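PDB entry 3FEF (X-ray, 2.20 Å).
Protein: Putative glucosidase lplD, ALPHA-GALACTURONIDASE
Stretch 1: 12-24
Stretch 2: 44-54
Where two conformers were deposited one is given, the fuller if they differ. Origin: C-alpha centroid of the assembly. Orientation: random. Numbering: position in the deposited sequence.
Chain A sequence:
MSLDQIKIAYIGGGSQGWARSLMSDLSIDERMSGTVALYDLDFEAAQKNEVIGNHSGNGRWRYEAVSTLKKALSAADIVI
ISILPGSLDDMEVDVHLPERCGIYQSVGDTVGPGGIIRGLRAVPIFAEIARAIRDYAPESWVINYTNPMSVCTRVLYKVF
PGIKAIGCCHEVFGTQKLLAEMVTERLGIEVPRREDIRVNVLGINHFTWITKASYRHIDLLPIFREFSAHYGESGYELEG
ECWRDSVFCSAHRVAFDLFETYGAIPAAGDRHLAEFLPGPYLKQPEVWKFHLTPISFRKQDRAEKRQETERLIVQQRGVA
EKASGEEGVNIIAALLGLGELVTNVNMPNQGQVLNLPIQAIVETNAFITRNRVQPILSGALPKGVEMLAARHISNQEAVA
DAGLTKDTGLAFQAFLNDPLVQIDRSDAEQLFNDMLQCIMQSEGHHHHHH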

ATOM      1  N   GLY A  12      37.770  -3.001   4.428  1.00 29.42           N
ATOM      2  CA  GLY A  12      38.148  -4.394   4.326  1.00 28.22           C
ATOM      3  C   GLY A  12      39.306  -4.440   3.354  1.00 34.05           C
ATOM      4  O   GLY A  12      39.545  -5.466   2.688  1.00 34.86           O
ATOM      5  N   GLY A  13      40.036  -3.321   3.285  1.00 33.80           N
ATOM      6  CA  GLY A  13      41.131  -3.138   2.321  1.00 34.94           C
ATOM      7  C   GLY A  13      42.321  -4.087   2.413  1.00 36.87           C
ATOM      8  O   GLY A  13      43.274  -3.987   1.624  1.00 35.81           O
ATOM      9  N   GLY A  14      42.274  -5.009   3.370  1.00 36.06           N
ATOM     10  CA  GLY A  14      43.293  -6.041   3.478  1.00 37.58           C
ATOM     11  C   GLY A  14      42.795  -7.288   2.769  1.00 38.37           C
ATOM     12  O   GLY A  14      43.481  -8.310   2.721  1.00 36.98           O
ATOM     13  N   SER A  15      41.588  -7.186   2.216  1.00 40.45           N
ATOM     14  CA  SER A  15      40.918  -8.310   1.559  1.00 39.19           C
ATOM     15  C   SER A  15      41.820  -8.989   0.546  1.00 41.06           C
ATOM     16  O   SER A  15      42.593  -8.342  -0.154  1.00 40.96           O
ATOM     17  CB  SER A  15      39.649  -7.833   0.861  1.00 40.10           C
ATOM     18  OG  SER A  15      39.330  -8.683  -0.233  1.00 43.07           O
ATOM     19  N   GLN A  16      41.722 -10.307   0.478  1.00 44.15           N
ATOM     20  CA  GLN A  16      42.479 -11.067  -0.489  1.00 42.21           C
ATOM     21  C   GLN A  16      41.538 -11.697  -1.510  1.00 42.57           C
ATOM     22  O   GLN A  16      41.949 -12.563  -2.283  1.00 42.36           O
ATOM     23  CB  GLN A  16      43.347 -12.117   0.223  1.00 43.40           C
ATOM     24  CG  GLN A  16      44.596 -11.509   0.885  1.00 43.45           C
ATOM     25  CD  GLN A  16      45.365 -12.483   1.772  1.00 44.13           C
ATOM     26  OE1 GLN A  16      46.565 -12.676   1.595  1.00 42.95           O
ATOM     27  NE2 GLN A  16      44.676 -13.088   2.739  1.00 44.12           N
ATOM     28  N   GLY A  17      40.276 -11.252  -1.506  1.00 41.52           N
ATOM     29  CA  GLY A  17      39.265 -11.697  -2.491  1.00 36.67           C
ATOM     30  C   GLY A  17      38.751 -10.529  -3.334  1.00 37.29           C
ATOM     31  O   GLY A  17      39.311 -10.207  -4.395  1.00 33.22           O
ATOM     32  N   TRP A  18      37.696  -9.876  -2.853  1.00 33.65           N
ATOM     33  CA  TRP A  18      37.147  -8.687  -3.520  1.00 34.82           C
ATOM     34  C   TRP A  18      38.144  -7.564  -3.821  1.00 34.26           C
ATOM     35  O   TRP A  18      38.113  -7.010  -4.909  1.00 35.24           O
ATOM     36  CB  TRP A  18      35.936  -8.137  -2.748  1.00 36.28           C
ATOM     37  CG  TRP A  18      34.812  -9.129  -2.728  1.00 36.86           C
ATOM     38  CD1 TRP A  18      34.422  -9.915  -1.680  1.00 35.70           C
ATOM     39  CD2 TRP A  18      33.971  -9.477  -3.832  1.00 36.42           C
ATOM     40  NE1 TRP A  18      33.366 -10.715  -2.065  1.00 37.63           N
ATOM     41  CE2 TRP A  18      33.075 -10.462  -3.380  1.00 39.13           C
ATOM     42  CE3 TRP A  18      33.871  -9.023  -5.151  1.00 39.36           C
ATOM     43  CZ2 TRP A  18      32.091 -11.010  -4.209  1.00 41.99           C
ATOM     44  CZ3 TRP A  18      32.904  -9.570  -5.974  1.00 41.13           C
ATOM     45  CH2 TRP A  18      32.026 -10.557  -5.502  1.00 42.35           C
ATOM     46  N   ALA A  19      39.002  -7.198  -2.873  1.00 34.41           N
ATOM     47  CA  ALA A  19      39.968  -6.114  -3.147  1.00 37.69           C
ATOM     48  C   ALA A  19      40.862  -6.406  -4.367  1.00 34.26           C
ATOM     49  O   ALA A  19      41.099  -5.534  -5.192  1.00 34.38           O
ATOM     50  CB  ALA A  19      40.826  -5.795  -1.904  1.00 37.91           C
ATOM     51  N   ARG A  20      41.343  -7.637  -4.469  1.00 35.13           N
ATOM     52  CA  ARG A  20      42.194  -8.074  -5.582  1.00 37.50           C
ATOM     53  C   ARG A  20      41.453  -8.005  -6.915  1.00 38.20           C
ATOM     54  O   ARG A  20      41.956  -7.463  -7.901  1.00 38.21           O
ATOM     55  CB  ARG A  20      42.666  -9.516  -5.363  1.00 37.04           C
ATOM     56  CG  ARG A  20      43.639  -9.679  -4.234  1.00 37.32           C
ATOM     57  CD  ARG A  20      44.893  -8.870  -4.479  1.00 38.40           C
ATOM     58  NE  ARG A  20      45.617  -8.716  -3.231  1.00 36.97           N
ATOM     59  CZ  ARG A  20      46.369  -9.670  -2.698  1.00 38.28           C
ATOM     60  NH1 ARG A  20      46.504 -10.824  -3.339  1.00 34.57           N
ATOM     61  NH2 ARG A  20      46.984  -9.468  -1.531  1.00 36.65           N
ATOM     62  N   SER A  21      40.253  -8.560  -6.930  1.00 36.92           N
ATOM     63  CA  SER A  21      39.401  -8.505  -8.102  1.00 38.96           C
ATOM     64  C   SER A  21      39.125  -7.053  -8.521  1.00 38.85           C
ATOM     65  O   SER A  21      39.205  -6.700  -9.697  1.00 38.78           O
ATOM     66  CB  SER A  21      38.106  -9.265  -7.834  1.00 40.07           C
ATOM     67  OG  SER A  21      36.997  -8.458  -8.190  1.00 45.60           O
ATOM     68  N   LEU A  22      38.827  -6.199  -7.553  1.00 37.23           N
ATOM     69  CA  LEU A  22      38.688  -4.783  -7.846  1.00 37.17           C
ATOM     70  C   LEU A  22      39.974  -4.220  -8.477  1.00 35.91           C
ATOM     71  O   LEU A  22      39.927  -3.464  -9.442  1.00 35.66           O
ATOM     72  CB  LEU A  22      38.337  -4.012  -6.572  1.00 37.27           C
ATOM     73  CG  LEU A  22      38.545  -2.502  -6.644  1.00 40.66           C
ATOM     74  CD1 LEU A  22      37.429  -1.846  -7.450  1.00 41.54           C
ATOM     75  CD2 LEU A  22      38.669  -1.885  -5.241  1.00 41.20           C
HETATM   76  N   MSE A  23      41.124  -4.579  -7.926  1.00 35.16           N
HETATM   77  CA  MSE A  23      42.392  -4.056  -8.445  1.00 37.03           C
HETATM   78  C   MSE A  23      42.634  -4.454  -9.899  1.00 32.12           C
HETATM   79  O   MSE A  23      42.976  -3.617 -10.736  1.00 31.74           O
HETATM   80  CB  MSE A  23      43.557  -4.518  -7.575  1.00 39.82           C
HETATM   81  CG  MSE A  23      43.549  -3.888  -6.210  1.00 45.74           C
HETATM   82 SE   MSE A  23      44.933  -4.613  -5.028  1.00 53.22          SE
HETATM   83  CE  MSE A  23      44.048  -4.165  -3.353  1.00 50.77           C
ATOM     84  N   SER A  24      42.450  -5.734 -10.193  1.00 29.60           N
ATOM     85  CA  SER A  24      42.554  -6.210 -11.569  1.00 30.81           C
ATOM     86  C   SER A  24      41.669  -5.415 -12.504  1.00 31.74           C
ATOM     87  O   SER A  24      42.113  -4.971 -13.561  1.00 32.74           O
ATOM     88  CB  SER A  24      42.225  -7.694 -11.658  1.00 28.75           C
ATOM     89  OG  SER A  24      43.217  -8.431 -10.957  1.00 31.12           O
ATOM     90  N   GLU A  44      48.356  -4.474   8.526  1.00 35.17           N
ATOM     91  CA  GLU A  44      49.420  -5.186   7.844  1.00 37.99           C
ATOM     92  C   GLU A  44      48.932  -5.696   6.500  1.00 35.90           C
ATOM     93  O   GLU A  44      49.644  -5.628   5.507  1.00 32.58           O
ATOM     94  CB  GLU A  44      49.904  -6.361   8.691  1.00 39.45           C
ATOM     95  CG  GLU A  44      51.168  -6.992   8.175  1.00 43.66           C
ATOM     96  CD  GLU A  44      51.549  -8.247   8.944  1.00 47.60           C
ATOM     97  OE1 GLU A  44      50.869  -8.583   9.938  1.00 50.23           O
ATOM     98  OE2 GLU A  44      52.533  -8.901   8.549  1.00 50.78           O
ATOM     99  N   ALA A  45      47.711  -6.217   6.473  1.00 34.37           N
ATOM    100  CA  ALA A  45      47.156  -6.715   5.216  1.00 33.17           C
ATOM    101  C   ALA A  45      46.871  -5.551   4.263  1.00 32.04           C
ATOM    102  O   ALA A  45      47.125  -5.642   3.064  1.00 32.62           O
ATOM    103  CB  ALA A  45      45.888  -7.534   5.477  1.00 31.90           C
ATOM    104  N   ALA A  46      46.347  -4.450   4.787  1.00 28.04           N
ATOM    105  CA  ALA A  46      46.035  -3.321   3.925  1.00 29.14           C
ATOM    106  C   ALA A  46      47.328  -2.798   3.299  1.00 31.82           C
ATOM    107  O   ALA A  46      47.359  -2.448   2.124  1.00 30.24           O
ATOM    108  CB  ALA A  46      45.323  -2.221   4.712  1.00 27.22           C
ATOM    109  N   GLN A  47      48.392  -2.761   4.096  0.50 32.56           N
ATOM    110  CA  GLN A  47      49.682  -2.242   3.642  0.50 34.50           C
ATOM    111  C   GLN A  47      50.223  -3.079   2.486  0.50 33.58           C
ATOM    112  O   GLN A  47      50.775  -2.553   1.520  0.50 33.05           O
ATOM    113  CB  GLN A  47      50.685  -2.211   4.805  0.50 36.06           C
ATOM    114  CG  GLN A  47      51.937  -1.373   4.544  0.50 38.14           C
ATOM    115  CD  GLN A  47      52.845  -1.274   5.762  0.50 38.81           C
ATOM    116  OE1 GLN A  47      53.026  -2.246   6.496  0.50 39.26           O
ATOM    117  NE2 GLN A  47      53.420  -0.099   5.978  0.50 40.43           N
ATOM    118  N   LYS A  48      50.048  -4.388   2.589  1.00 33.47           N
ATOM    119  CA  LYS A  48      50.445  -5.296   1.525  1.00 36.47           C
ATOM    120  C   LYS A  48      49.630  -5.127   0.232  1.00 36.61           C
ATOM    121  O   LYS A  48      50.182  -5.183  -0.867  1.00 36.97           O
ATOM    122  CB  LYS A  48      50.378  -6.734   2.025  1.00 37.07           C
ATOM    123  CG  LYS A  48      51.476  -7.052   3.030  1.00 38.92           C
ATOM    124  CD  LYS A  48      51.288  -8.429   3.616  1.00 41.88           C
ATOM    125  CE  LYS A  48      52.296  -8.678   4.724  1.00 43.24           C
ATOM    126  NZ  LYS A  48      52.174 -10.062   5.240  1.00 45.26           N
ATOM    127  N   ASN A  49      48.325  -4.934   0.358  1.00 32.75           N
ATOM    128  CA  ASN A  49      47.518  -4.590  -0.804  1.00 32.39           C
ATOM    129  C   ASN A  49      47.919  -3.244  -1.384  1.00 30.86           C
ATOM    130  O   ASN A  49      47.769  -2.993  -2.581  1.00 30.29           O
ATOM    131  CB  ASN A  49      46.034  -4.579  -0.445  1.00 31.79           C
ATOM    132  CG  ASN A  49      45.399  -5.934  -0.603  1.00 33.00           C
ATOM    133  OD1 ASN A  49      45.908  -6.771  -1.340  1.00 32.62           O
ATOM    134  ND2 ASN A  49      44.283  -6.166   0.089  1.00 30.89           N
ATOM    135  N   GLU A  50      48.419  -2.361  -0.533  1.00 31.23           N
ATOM    136  CA  GLU A  50      48.846  -1.063  -1.022  1.00 33.61           C
ATOM    137  C   GLU A  50      50.069  -1.219  -1.923  1.00 34.55           C
ATOM    138  O   GLU A  50      50.174  -0.565  -2.954  1.00 34.14           O
ATOM    139  CB  GLU A  50      49.147  -0.121   0.134  1.00 34.13           C
ATOM    140  CG  GLU A  50      49.819   1.144  -0.297  1.00 37.16           C
ATOM    141  CD  GLU A  50      50.705   1.708   0.788  1.00 41.78           C
ATOM    142  OE1 GLU A  50      50.177   2.335   1.740  1.00 40.31           O
ATOM    143  OE2 GLU A  50      51.937   1.520   0.683  1.00 44.59           O
ATOM    144  N   VAL A  51      50.989  -2.097  -1.533  1.00 34.86           N
ATOM    145  CA  VAL A  51      52.222  -2.294  -2.296  1.00 34.73           C
ATOM    146  C   VAL A  51      51.941  -3.055  -3.595  1.00 35.58           C
ATOM    147  O   VAL A  51      52.420  -2.689  -4.658  1.00 32.68           O
ATOM    148  CB  VAL A  51      53.300  -3.047  -1.459  1.00 35.11           C
ATOM    149  CG1 VAL A  51      54.513  -3.396  -2.313  1.00 31.14           C
ATOM    150  CG2 VAL A  51      53.713  -2.220  -0.249  1.00 33.49           C
ATOM    151  N   ILE A  52      51.163  -4.127  -3.507  1.00 34.87           N
ATOM    152  CA  ILE A  52      50.725  -4.821  -4.712  1.00 35.88           C
ATOM    153  C   ILE A  52      49.911  -3.887  -5.621  1.00 36.73           C
ATOM    154  O   ILE A  52      50.076  -3.878  -6.836  1.00 37.30           O
ATOM    155  CB  ILE A  52      49.888  -6.037  -4.344  1.00 37.72           C
ATOM    156  CG1 ILE A  52      50.759  -7.068  -3.607  1.00 36.60           C
ATOM    157  CG2 ILE A  52      49.220  -6.620  -5.572  1.00 36.97           C
ATOM    158  CD1 ILE A  52      49.951  -8.107  -2.831  1.00 35.87           C
ATOM    159  N   GLY A  53      49.052  -3.072  -5.029  1.00 35.69           N
ATOM    160  CA  GLY A  53      48.233  -2.170  -5.831  1.00 36.80           C
ATOM    161  C   GLY A  53      49.046  -1.172  -6.642  1.00 36.63           C
ATOM    162  O   GLY A  53      48.769  -0.931  -7.832  1.00 32.55           O
ATOM    163  N   ASN A  54      50.043  -0.586  -5.987  1.00 35.41           N
ATOM    164  CA  ASN A  54      50.911   0.401  -6.618  1.00 36.97           C
ATOM    165  C   ASN A  54      51.916  -0.219  -7.595  1.00 37.67           C
ATOM    166  O   ASN A  54      52.687   0.488  -8.226  1.00 41.51           O
ATOM    167  CB  ASN A  54      51.615   1.258  -5.556  1.00 33.19           C
ATOM    168  CG  ASN A  54      50.677   2.246  -4.909  1.00 34.57           C
ATOM    169  OD1 ASN A  54      49.743   2.730  -5.547  1.00 32.21           O
ATOM    170  ND2 ASN A  54      50.910   2.554  -3.638  1.00 34.23           N
TER

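Asn49, buried and pointing toward stretch 1 from helix 44-53, carries every hydrogen bond between the two stretches. Its amide nitrogen spends both hydrogens on loop carbonyls: Asn49 ND2 donates to Gly13 O at 2.8 Å and to Ser15 O at 2.8 Å, both nearly straight. The carbonyl end accepts from the Arg20 guanidinium, with Arg20 NE to Asn49 OD1 at 2.7 Å and Arg20 NH2 to Asn49 OD1 at 2.9 Å, the latter more bent. One side chain thus ties the glycine-rich loop and the first turn of helix 18-24 to the second helix. The loop is held in shape by a type I turn, Gly12 to Ser15, closed by Ser15 N to Gly12 O at 2.7 Å, while Ser15 OG accepts from Gly17 N and Ala19 N (3.0 Å each). Around this polar centre the packing is close. Gly14 CA lies 3.6 Å from Ala45 CB, and a CB on Gly14 would clash with that methyl; here the CA atoms of Gly14 and Ala46 come within 3.9 Å. Ile52 CD1 covers one face of the guanidinium, 3.5 Å from Arg20 NH2. Selenomethionine Met23 places CE 3.5 Å from Asn49 CG and SE 4.2 Å from Gly53 CA, filling space between helices that run nearly parallel (17°), their axes 11.2 Å apart at closest approach.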